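Local coordinates for protein possible adhesin (Caldicellulosiruptor kronotskyensis, PDB 4WA0) that probably mediates attachment of the bacterium to cellulose as a tapirin, of which this chain is the C-terminal, magnesium-binding beta-helix domain, at residues A43-I47 and D48-S52; I71-R74 and N75-V79; S265-D269 and N270-I274; I274-S277 and A278-S282. All coordinates share one frame; numbering follows the deposited sequence. Where two conformers were deposited one is given.

Contact 1: residues A43-I47 and D48-S52; sequences AVFNI and DNLIS
Ile47 is set with CG1 between its backbone N and its carbonyl carbon (chi1 62°), and an extended chi2 of -177° then carries CD1 forward over the following residues to Leu50. Leu50, whose CB already points toward the first strand, holds CG anti to the backbone N (chi1 175°), beside the carbonyl carbon. The two residues flank a corner of a parallel beta-helix: strand 44-47 on one face of the coil gives way, through Asp48 and Asn49, to strand 50-52 on the next. Ile47 CD1 lies 4.0 Å from Leu50 CB, and the two side chains run obliquely to one another. The same methyl approaches the chain itself, 3.6 Å from Asn49 O, so it lies against the inner side of the bend. Two residues before Ile47, and therefore on the same side of the strand, Phe45 also points inward. Its CE2 meets Leu50 CD1 at 4.4 Å, a looser and oblique approach. Residues of the preceding coil extend this apolar interior: Val26 touches both Phe45 and Ile47, while Val31 touches Ile47 and Leu50. Asn49 turns the other way at the corner, yet it is buried, and its amide is used at both ends. ND2 is hydrogen-bonded to Ser30 OG of the coil before, and OD1 accepts two hydrogen bonds from the coil after, from Asn75 ND2 and Ile76 N.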
loop_
_atom_site.group_PDB
_atom_site.type_symbol
_atom_site.label_atom_id
_atom_site.label_comp_id
_atom_site.label_asym_id
_atom_site.label_seq_id
_atom_site.Cartn_x
_atom_site.Cartn_y
_atom_site.Cartn_z
ATOM N N ALA A 43 -8.947 -4.332 3.511
ATOM C CA ALA A 43 -8.212 -3.984 2.271
ATOM C C ALA A 43 -7.905 -5.253 1.503
ATOM O O ALA A 43 -7.239 -6.127 2.003
ATOM C CB ALA A 43 -6.954 -3.218 2.582
ATOM N N VAL A 44 -8.286 -5.254 0.233
ATOM C CA VAL A 44 -7.924 -6.316 -0.696
ATOM C C VAL A 44 -7.287 -5.679 -1.931
ATOM O O VAL A 44 -7.950 -5.021 -2.709
ATOM C CB VAL A 44 -9.115 -7.197 -1.097
ATOM C CG1 VAL A 44 -8.613 -8.251 -2.066
ATOM C CG2 VAL A 44 -9.723 -7.889 0.072
ATOM N N PHE A 45 -5.961 -5.809 -2.043
ATOM C CA PHE A 45 -5.210 -5.171 -3.118
ATOM C C PHE A 45 -4.544 -6.244 -3.976
ATOM O O PHE A 45 -3.957 -7.252 -3.463
ATOM C CB PHE A 45 -4.100 -4.285 -2.538
ATOM C CG PHE A 45 -4.516 -3.108 -1.686
ATOM C CD1 PHE A 45 -5.827 -2.634 -1.581
ATOM C CD2 PHE A 45 -3.521 -2.422 -0.980
ATOM C CE1 PHE A 45 -6.130 -1.553 -0.790
ATOM C CE2 PHE A 45 -3.836 -1.334 -0.206
ATOM C CZ PHE A 45 -5.128 -0.884 -0.125
ATOM N N ASN A 46 -4.495 -5.973 -5.268
ATOM C CA ASN A 46 -3.614 -6.686 -6.183
ATOM C C ASN A 46 -2.963 -5.592 -7.034
ATOM O O ASN A 46 -3.540 -5.195 -8.071
ATOM C CB ASN A 46 -4.400 -7.646 -7.023
ATOM C CG ASN A 46 -3.539 -8.390 -8.040
ATOM O OD1 ASN A 46 -2.392 -8.785 -7.744
ATOM N ND2 ASN A 46 -4.109 -8.667 -9.215
ATOM N N ILE A 47 -1.818 -5.066 -6.565
ATOM C CA ILE A 47 -1.179 -3.905 -7.126
ATOM C C ILE A 47 0.275 -4.090 -7.370
ATOM O O ILE A 47 0.883 -5.089 -6.963
ATOM C CB ILE A 47 -1.408 -2.655 -6.209
ATOM C CG1 ILE A 47 -0.784 -2.875 -4.824
ATOM C CG2 ILE A 47 -2.895 -2.322 -6.190
ATOM C CD1 ILE A 47 -1.018 -1.765 -3.837
ATOM N N ASP A 48 0.876 -3.144 -8.086
ATOM C CA ASP A 48 2.279 -3.263 -8.396
ATOM C C ASP A 48 3.170 -2.750 -7.299
ATOM O O ASP A 48 4.149 -3.407 -6.963
ATOM C CB ASP A 48 2.627 -2.454 -9.644
ATOM C CG ASP A 48 1.963 -2.992 -10.923
ATOM O OD1 ASP A 48 1.945 -4.206 -11.139
ATOM O OD2 ASP A 48 1.488 -2.208 -11.783
ATOM N N ASN A 49 2.888 -1.585 -6.745
ATOM C CA ASN A 49 3.750 -1.075 -5.700
ATOM C C ASN A 49 2.841 -0.422 -4.635
ATOM O O ASN A 49 1.790 0.125 -5.013
ATOM C CB ASN A 49 4.640 -0.011 -6.242
ATOM C CG ASN A 49 5.570 -0.503 -7.338
ATOM O OD1 ASN A 49 6.596 -1.148 -7.067
ATOM N ND2 ASN A 49 5.198 -0.233 -8.575
ATOM N N LEU A 50 3.327 -0.385 -3.408
ATOM C CA LEU A 50 2.631 0.261 -2.275
ATOM C C LEU A 50 3.660 1.073 -1.480
ATOM O O LEU A 50 4.591 0.485 -0.878
ATOM C CB LEU A 50 1.987 -0.811 -1.399
ATOM C CG LEU A 50 1.298 -0.454 -0.106
ATOM C CD1 LEU A 50 0.154 0.481 -0.419
ATOM C CD2 LEU A 50 0.878 -1.698 0.614
ATOM N N ILE A 51 3.576 2.391 -1.576
ATOM C CA ILE A 51 4.618 3.286 -1.053
ATOM C C ILE A 51 4.095 4.229 -0.019
ATOM O O ILE A 51 3.165 4.981 -0.338
ATOM C CB ILE A 51 5.282 4.072 -2.202
ATOM C CG1 ILE A 51 5.850 3.079 -3.187
ATOM C CG2 ILE A 51 6.339 5.095 -1.723
ATOM C CD1 ILE A 51 6.173 3.641 -4.527
ATOM N N SER A 52 4.748 4.210 1.149
ATOM C CA SER A 52 4.530 5.226 2.157
ATOM C C SER A 52 5.814 5.934 2.562
ATOM O O SER A 52 6.760 5.280 2.969
ATOM C CB SER A 52 3.908 4.673 3.397
ATOM O OG SER A 52 3.753 5.704 4.392
#

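Contact 2: residues I71-R74 and N75-V79; sequences IVVR and NIIYV
Val73 and Ile77 meet with their side chains crossing at about a right angle, across the inside of a beta-helix corner where the chain turns at Arg74 and Asn75 from strand 69-73 to strand 76-79. The CB of Val73 faces the second strand directly. Ile77 starts out along a different line, but its end bends back, because CG1 lies beside the backbone N (chi1 -64°). As a result Val73 CG2 sits 3.7 Å from Ile77 CG1 and 3.8 Å from Ile77 CD1, one methyl covering two links of the isoleucine chain. Ala97 of the next coil touches both residues, and Ile47 of the previous one touches Val73, so the pair belongs to the apolar interior of the coil stack. The polar side chains of the corner lead away from this pair: Asn75, though buried, starts out away from the first strand, and Arg74, extended from CG to NE, carries its guanidinium off to a salt bridge from NH1 to Asp48 OD1 and a hydrogen bond from NH2 to Asn28 OD1. The other branch of Val73 turns to the backbone of the corner: CG1, opposite the backbone N (chi1 179°), lies 3.4 Å from Ile76 O.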
loop_
_atom_site.group_PDB
_atom_site.type_symbol
_atom_site.label_atom_id
_atom_site.label_comp_id
_atom_site.label_asym_id
_atom_site.label_seq_id
_atom_site.Cartn_x
_atom_site.Cartn_y
_atom_site.Cartn_z
ATOM N N ILE A 71 -3.392 -8.401 0.772
ATOM C CA ILE A 71 -2.635 -7.356 0.098
ATOM C C ILE A 71 -1.596 -8.075 -0.720
ATOM O O ILE A 71 -0.720 -8.719 -0.150
ATOM C CB ILE A 71 -2.059 -6.358 1.110
ATOM C CG1 ILE A 71 -3.216 -5.564 1.765
ATOM C CG2 ILE A 71 -1.032 -5.478 0.457
ATOM C CD1 ILE A 71 -2.812 -4.804 2.957
ATOM N N VAL A 72 -1.675 -7.948 -2.040
ATOM C CA VAL A 72 -0.704 -8.560 -2.909
ATOM C C VAL A 72 -0.083 -7.461 -3.740
ATOM O O VAL A 72 -0.798 -6.649 -4.332
ATOM C CB VAL A 72 -1.365 -9.614 -3.850
ATOM C CG1 VAL A 72 -0.396 -10.107 -4.875
ATOM C CG2 VAL A 72 -2.049 -10.737 -3.048
ATOM N N VAL A 73 1.254 -7.414 -3.675
ATOM C CA VAL A 73 2.065 -6.361 -4.249
ATOM C C VAL A 73 3.106 -7.039 -5.121
ATOM O O VAL A 73 3.956 -7.804 -4.631
ATOM C CB VAL A 73 2.699 -5.482 -3.169
ATOM C CG1 VAL A 73 3.558 -4.399 -3.827
ATOM C CG2 VAL A 73 1.634 -4.845 -2.227
ATOM N N ARG A 74 3.041 -6.757 -6.416
ATOM C CA ARG A 74 3.830 -7.486 -7.395
ATOM C C ARG A 74 5.275 -7.074 -7.399
ATOM O O ARG A 74 6.133 -7.853 -7.866
ATOM C CB ARG A 74 3.250 -7.327 -8.803
ATOM C CG ARG A 74 1.841 -7.859 -8.982
ATOM C CD ARG A 74 1.406 -7.464 -10.391
ATOM N NE ARG A 74 0.014 -7.735 -10.586
ATOM C CZ ARG A 74 -0.924 -6.851 -10.924
ATOM N NH1 ARG A 74 -0.647 -5.602 -11.216
ATOM N NH2 ARG A 74 -2.159 -7.310 -11.116
ATOM N N ASN A 75 5.562 -5.869 -6.979
ATOM C CA ASN A 75 6.883 -5.348 -6.944
ATOM C C ASN A 75 7.222 -4.926 -5.499
ATOM O O ASN A 75 7.522 -5.786 -4.696
ATOM C CB ASN A 75 7.102 -4.270 -8.040
ATOM C CG ASN A 75 8.526 -3.881 -8.111
ATOM O OD1 ASN A 75 9.394 -4.763 -8.022
ATOM N ND2 ASN A 75 8.817 -2.607 -8.253
ATOM N N ILE A 76 7.138 -3.642 -5.163
ATOM C CA ILE A 76 7.714 -3.123 -3.940
ATOM C C ILE A 76 6.686 -2.573 -2.943
ATOM O O ILE A 76 5.793 -1.867 -3.325
ATOM C CB ILE A 76 8.747 -2.009 -4.264
ATOM C CG1 ILE A 76 9.959 -2.606 -5.014
ATOM C CG2 ILE A 76 9.138 -1.239 -3.006
ATOM C CD1 ILE A 76 10.905 -1.625 -5.689
ATOM N N ILE A 77 6.832 -2.939 -1.672
ATOM C CA ILE A 77 6.235 -2.226 -0.535
ATOM C C ILE A 77 7.418 -1.383 0.031
ATOM O O ILE A 77 8.429 -1.959 0.502
ATOM C CB ILE A 77 5.674 -3.195 0.535
ATOM C CG1 ILE A 77 4.512 -4.045 -0.047
ATOM C CG2 ILE A 77 5.168 -2.420 1.754
ATOM C CD1 ILE A 77 3.834 -4.939 0.904
ATOM N N TYR A 78 7.223 -0.085 0.105
ATOM C CA TYR A 78 8.211 0.794 0.670
ATOM C C TYR A 78 7.622 1.519 1.817
ATOM O O TYR A 78 6.613 2.145 1.665
ATOM C CB TYR A 78 8.738 1.746 -0.388
ATOM C CG TYR A 78 9.703 2.813 0.109
ATOM C CD1 TYR A 78 9.268 3.891 0.832
ATOM C CD2 TYR A 78 11.047 2.779 -0.232
ATOM C CE1 TYR A 78 10.139 4.926 1.243
ATOM C CE2 TYR A 78 11.928 3.771 0.216
ATOM C CZ TYR A 78 11.464 4.812 0.974
ATOM O OH TYR A 78 12.241 5.861 1.396
ATOM N N VAL A 79 8.268 1.441 2.965
ATOM C CA VAL A 79 7.811 2.174 4.168
ATOM C C VAL A 79 8.990 2.952 4.706
ATOM O O VAL A 79 9.982 2.371 5.170
ATOM C CB VAL A 79 7.267 1.221 5.222
ATOM C CG1 VAL A 79 6.728 1.983 6.445
ATOM C CG2 VAL A 79 6.150 0.346 4.634
#

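Contact 3: residues S265-D269 and N270-I274; sequences SYIND and NEARI
Arg273 NH1 donates to Asp269 OD2 at 2.9 Å in a salt bridge between residues one helical turn apart. The donor reaches the oxygen from above the carboxylate, 72° out of its plane, and the two flat groups stand almost perpendicular. A bend at chi3 (-83°) folds the arginine back, which also lays one face of its guanidinium over Asp269 O. Asp269 OD1 accepts from Val303 N, so both carboxylate oxygens have partners and the group's rotation is fixed. The second side-chain link joins Asn268 ND2 to Glu271 OE1 at 3.0 Å, on the syn side but tilted out of the carboxylate plane. These two chains lie side by side, pointing the same way. A water bridges the same pair: it donates to Glu271 OE1 at 2.8 Å and accepts from Asn268 N at 2.9 Å, giving that one oxygen two donors. Asn268 occupies the N-cap position of helix 269-280, but its amide makes no capping bond. Strand 266-268 is an edge strand of one parallel face of the beta-helix and runs straight into this helix, with their short axes at 85° to each other. The first helical bonds span the junction, Ala272 N to Asn268 O at 2.9 Å and Arg273 N to Asp269 O at 2.9 Å. On the apolar side, Ile267 CG2 rests 4.0 Å from Ala272 CB, with Leu246 and Leu294 also against the isoleucine. Tyr266 turns the edge of its ring toward Glu271 OE1. Glu271 lies near Leu246, whose carbonyl oxygen binds the magnesium ion, but its own side chain stays about 9 Å from the ion.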
loop_
_atom_site.group_PDB
_atom_site.type_symbol
_atom_site.label_atom_id
_atom_site.label_comp_id
_atom_site.label_asym_id
_atom_site.label_seq_id
_atom_site.Cartn_x
_atom_site.Cartn_y
_atom_site.Cartn_z
ATOM N N SER A 265 -11.562 21.724 -3.014
ATOM C CA SER A 265 -11.762 21.517 -1.581
ATOM C C SER A 265 -12.106 20.124 -1.121
ATOM O O SER A 265 -11.853 19.764 0.051
ATOM C CB SER A 265 -12.879 22.506 -1.092
ATOM O OG SER A 265 -12.469 23.867 -1.282
ATOM N N TYR A 266 -12.768 19.348 -1.993
ATOM C CA TYR A 266 -13.298 18.067 -1.694
ATOM C C TYR A 266 -14.007 17.588 -2.969
ATOM O O TYR A 266 -14.319 18.361 -3.882
ATOM C CB TYR A 266 -14.287 18.043 -0.488
ATOM C CG TYR A 266 -15.379 19.124 -0.535
ATOM C CD1 TYR A 266 -16.533 18.960 -1.302
ATOM C CD2 TYR A 266 -15.277 20.270 0.225
ATOM C CE1 TYR A 266 -17.490 19.946 -1.336
ATOM C CE2 TYR A 266 -16.202 21.299 0.101
ATOM C CZ TYR A 266 -17.326 21.096 -0.586
ATOM O OH TYR A 266 -18.284 22.041 -0.679
ATOM N N ILE A 267 -14.227 16.272 -3.009
ATOM C CA ILE A 267 -15.186 15.712 -3.889
ATOM C C ILE A 267 -16.119 14.750 -3.139
ATOM O O ILE A 267 -15.676 13.794 -2.503
ATOM C CB ILE A 267 -14.579 14.959 -5.135
ATOM C CG1 ILE A 267 -13.654 15.848 -5.938
ATOM C CG2 ILE A 267 -15.697 14.397 -5.970
ATOM C CD1 ILE A 267 -12.759 15.088 -6.927
ATOM N N ASN A 268 -17.408 14.938 -3.354
ATOM C CA ASN A 268 -18.447 14.003 -2.884
ATOM C C ASN A 268 -19.158 13.367 -4.094
ATOM O O ASN A 268 -19.397 14.058 -5.087
ATOM C CB ASN A 268 -19.478 14.724 -1.985
ATOM C CG ASN A 268 -18.817 15.369 -0.824
ATOM O OD1 ASN A 268 -17.914 14.788 -0.209
ATOM N ND2 ASN A 268 -19.166 16.660 -0.552
ATOM N N ASP A 269 -19.408 12.062 -4.034
ATOM C CA ASP A 269 -19.730 11.392 -5.301
ATOM C C ASP A 269 -21.047 11.727 -5.906
ATOM O O ASP A 269 -21.156 11.747 -7.135
ATOM C CB ASP A 269 -19.476 9.906 -5.255
ATOM C CG ASP A 269 -20.460 9.174 -4.428
ATOM O OD1 ASP A 269 -21.037 9.720 -3.473
ATOM O OD2 ASP A 269 -20.637 7.968 -4.763
ATOM N N ASN A 270 -22.046 12.054 -5.088
ATOM C CA ASN A 270 -23.304 12.473 -5.676
ATOM C C ASN A 270 -23.168 13.823 -6.425
ATOM O O ASN A 270 -23.785 14.019 -7.490
ATOM C CB ASN A 270 -24.339 12.530 -4.588
ATOM C CG ASN A 270 -24.000 13.595 -3.569
ATOM O OD1 ASN A 270 -22.900 13.630 -3.055
ATOM N ND2 ASN A 270 -24.923 14.508 -3.330
ATOM N N GLU A 271 -22.386 14.773 -5.905
ATOM C CA GLU A 271 -22.015 15.971 -6.618
ATOM C C GLU A 271 -21.151 15.709 -7.887
ATOM O O GLU A 271 -21.338 16.368 -8.938
ATOM C CB GLU A 271 -21.266 16.959 -5.694
ATOM C CG GLU A 271 -22.259 17.535 -4.665
ATOM C CD GLU A 271 -21.684 17.984 -3.331
ATOM O OE1 GLU A 271 -20.513 17.686 -3.016
ATOM O OE2 GLU A 271 -22.501 18.584 -2.530
ATOM N N ALA A 272 -20.252 14.737 -7.805
ATOM C CA ALA A 272 -19.494 14.309 -8.983
ATOM C C ALA A 272 -20.432 13.770 -10.082
ATOM O O ALA A 272 -20.289 14.127 -11.275
ATOM C CB ALA A 272 -18.419 13.281 -8.653
ATOM N N ARG A 273 -21.429 13.013 -9.697
ATOM C CA ARG A 273 -22.406 12.519 -10.706
ATOM C C ARG A 273 -23.193 13.644 -11.367
ATOM O O ARG A 273 -23.455 13.572 -12.571
ATOM C CB ARG A 273 -23.361 11.527 -10.115
ATOM C CG ARG A 273 -22.779 10.143 -9.752
ATOM C CD ARG A 273 -23.869 9.096 -9.363
ATOM N NE ARG A 273 -24.309 9.184 -7.975
ATOM C CZ ARG A 273 -23.616 8.742 -6.903
ATOM N NH1 ARG A 273 -22.459 8.117 -7.077
ATOM N NH2 ARG A 273 -24.086 8.934 -5.650
ATOM N N ILE A 274 -23.539 14.700 -10.629
ATOM C CA ILE A 274 -24.167 15.840 -11.234
ATOM C C ILE A 274 -23.243 16.537 -12.239
ATOM O O ILE A 274 -23.695 16.838 -13.370
ATOM C CB ILE A 274 -24.630 16.836 -10.141
ATOM C CG1 ILE A 274 -25.794 16.199 -9.362
ATOM C CG2 ILE A 274 -24.977 18.184 -10.797
ATOM C CD1 ILE A 274 -26.121 16.875 -8.053
HETATM O O HOH W 1 -18.057 17.577 -4.323
#

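Contact 4: residues I274-S277 and A278-S282; sequences IEIS and ARLGS. With MG (magnesium ion), chain B.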
loop_
_atom_site.group_PDB
_atom_site.type_symbol
_atom_site.label_atom_id
_atom_site.label_comp_id
_atom_site.label_asym_id
_atom_site.label_seq_id
_atom_site.Cartn_x
_atom_site.Cartn_y
_atom_site.Cartn_z
ATOM N N ILE A 274 -23.539 14.700 -10.629
ATOM C CA ILE A 274 -24.167 15.840 -11.234
ATOM C C ILE A 274 -23.243 16.537 -12.239
ATOM O O ILE A 274 -23.695 16.838 -13.370
ATOM C CB ILE A 274 -24.630 16.836 -10.141
ATOM C CG1 ILE A 274 -25.794 16.199 -9.362
ATOM C CG2 ILE A 274 -24.977 18.184 -10.797
ATOM C CD1 ILE A 274 -26.121 16.875 -8.053
ATOM N N GLU A 275 -21.950 16.651 -11.905
ATOM C CA GLU A 275 -20.933 17.224 -12.810
ATOM C C GLU A 275 -20.780 16.328 -14.030
ATOM O O GLU A 275 -20.707 16.831 -15.150
ATOM C CB GLU A 275 -19.605 17.371 -12.093
ATOM C CG GLU A 275 -18.454 17.979 -12.913
ATOM C CD GLU A 275 -18.589 19.449 -13.243
ATOM O OE1 GLU A 275 -19.399 20.123 -12.577
ATOM O OE2 GLU A 275 -17.852 19.941 -14.167
ATOM N N ILE A 276 -20.734 15.017 -13.804
ATOM C CA ILE A 276 -20.559 14.054 -14.919
ATOM C C ILE A 276 -21.727 14.108 -15.914
ATOM O O ILE A 276 -21.539 14.141 -17.160
ATOM C CB ILE A 276 -20.342 12.596 -14.451
ATOM C CG1 ILE A 276 -19.038 12.450 -13.609
ATOM C CG2 ILE A 276 -20.358 11.599 -15.623
ATOM C CD1 ILE A 276 -19.030 11.232 -12.718
ATOM N N SER A 277 -22.916 14.132 -15.378
ATOM C CA SER A 277 -24.101 14.143 -16.211
ATOM C C SER A 277 -24.151 15.422 -17.088
ATOM O O SER A 277 -24.449 15.401 -18.310
ATOM C CB SER A 277 -25.321 14.050 -15.302
ATOM O OG SER A 277 -25.394 12.804 -14.656
ATOM N N ALA A 278 -23.839 16.552 -16.480
ATOM C CA ALA A 278 -23.803 17.797 -17.210
ATOM C C ALA A 278 -22.716 17.777 -18.266
ATOM O O ALA A 278 -22.956 18.223 -19.393
ATOM C CB ALA A 278 -23.623 18.998 -16.264
ATOM N N ARG A 279 -21.516 17.256 -17.962
ATOM C CA ARG A 279 -20.408 17.316 -18.930
ATOM C C ARG A 279 -20.675 16.385 -20.114
ATOM O O ARG A 279 -20.342 16.727 -21.255
ATOM C CB ARG A 279 -19.081 16.881 -18.286
ATOM C CG ARG A 279 -17.901 16.795 -19.233
ATOM C CD ARG A 279 -17.562 18.086 -19.919
ATOM N NE ARG A 279 -17.216 19.127 -18.957
ATOM C CZ ARG A 279 -17.379 20.425 -19.148
ATOM N NH1 ARG A 279 -17.042 21.303 -18.201
ATOM N NH2 ARG A 279 -17.970 20.854 -20.252
ATOM N N LEU A 280 -21.239 15.225 -19.848
ATOM C CA LEU A 280 -21.440 14.190 -20.878
ATOM C C LEU A 280 -22.743 14.375 -21.608
ATOM O O LEU A 280 -22.914 13.797 -22.669
ATOM C CB LEU A 280 -21.389 12.769 -20.311
ATOM C CG LEU A 280 -20.003 12.374 -19.795
ATOM C CD1 LEU A 280 -20.113 10.957 -19.255
ATOM C CD2 LEU A 280 -18.959 12.519 -20.900
ATOM N N GLY A 281 -23.632 15.188 -21.034
ATOM C CA GLY A 281 -24.947 15.484 -21.599
ATOM C C GLY A 281 -25.896 14.332 -21.504
ATOM O O GLY A 281 -26.723 14.094 -22.416
ATOM N N SER A 282 -25.821 13.611 -20.401
ATOM C CA SER A 282 -26.684 12.471 -20.213
ATOM C C SER A 282 -26.801 12.055 -18.751
ATOM O O SER A 282 -25.843 12.176 -18.037
ATOM C CB SER A 282 -26.142 11.290 -21.004
ATOM O OG SER A 282 -27.238 10.585 -21.553
HETATM MG MG MG B . -19.008 22.559 -12.427
#
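Glu275 binds a magnesium ion from within the helix, six residues before the chain leaves helical geometry at Gly281. OE1 makes the metal bond at 2.5 Å, long for a bond between magnesium and oxygen, while OE2 stays 3.3 Å from the magnesium ion, so the carboxylate binds through one oxygen. CG lies opposite the backbone N (chi1 -179°) and a bend at chi2 (70°) turns the acid toward the ion. Asp239 OD1 and the carbonyl oxygens of Val241, Ser243 and Leu246 also bind the metal. Arg279, one turn further on, forms a second shell: its NH1 makes a salt bridge with Asp239 OD2, and its NE shares Ser248 OG with Glu275 OE2. Directly, Arg279 NH1 is 4.3 Å from Glu275 OE2, beyond a salt bridge, though its positive charge would be expected to offset part of the negative charge of Glu275 and Asp239. The helix ends with Ser282 N donating to Ser277 O at 3.1 Å, a 6→1 bond of the kind found in Schellman caps, made possible by the positive phi of Gly281 (72°). Gly281 N adds a weak bond to the same Ser277 O at 2.9 Å. On the side facing the strands, Ile276 CG2 packs 3.7 Å from Leu280 CD1, the two side chains running alongside each other. There Ile276 also touches Phe287, Leu290 and Ile261 of strand 258-263, while Arg279 and Leu280 rest on Ala250 of strand 247-251.

In the fold
The contacts come in numerical order along the chain, the last two overlapping at Ile274, and fall into two groups. Contacts 1 and 2 are equivalent corners of successive beta-helix coils, with centres 6 Å apart: strands 44-47 and 69-73 are neighbours on one parallel face, strands 50-52 and 76-79 on the next, and Phe45 O to Val72 N (2.8 Å) is a probable hydrogen bond between them. Both lie near the centre of the chain. Contacts 3 and 4 share helix 269-280, with centres 12 Å apart, the first opening the helix and the second closing it. Centres of contacts 1 and 4 are about 32 Å apart, so the magnesium site stands well away from the repetitive middle of the domain.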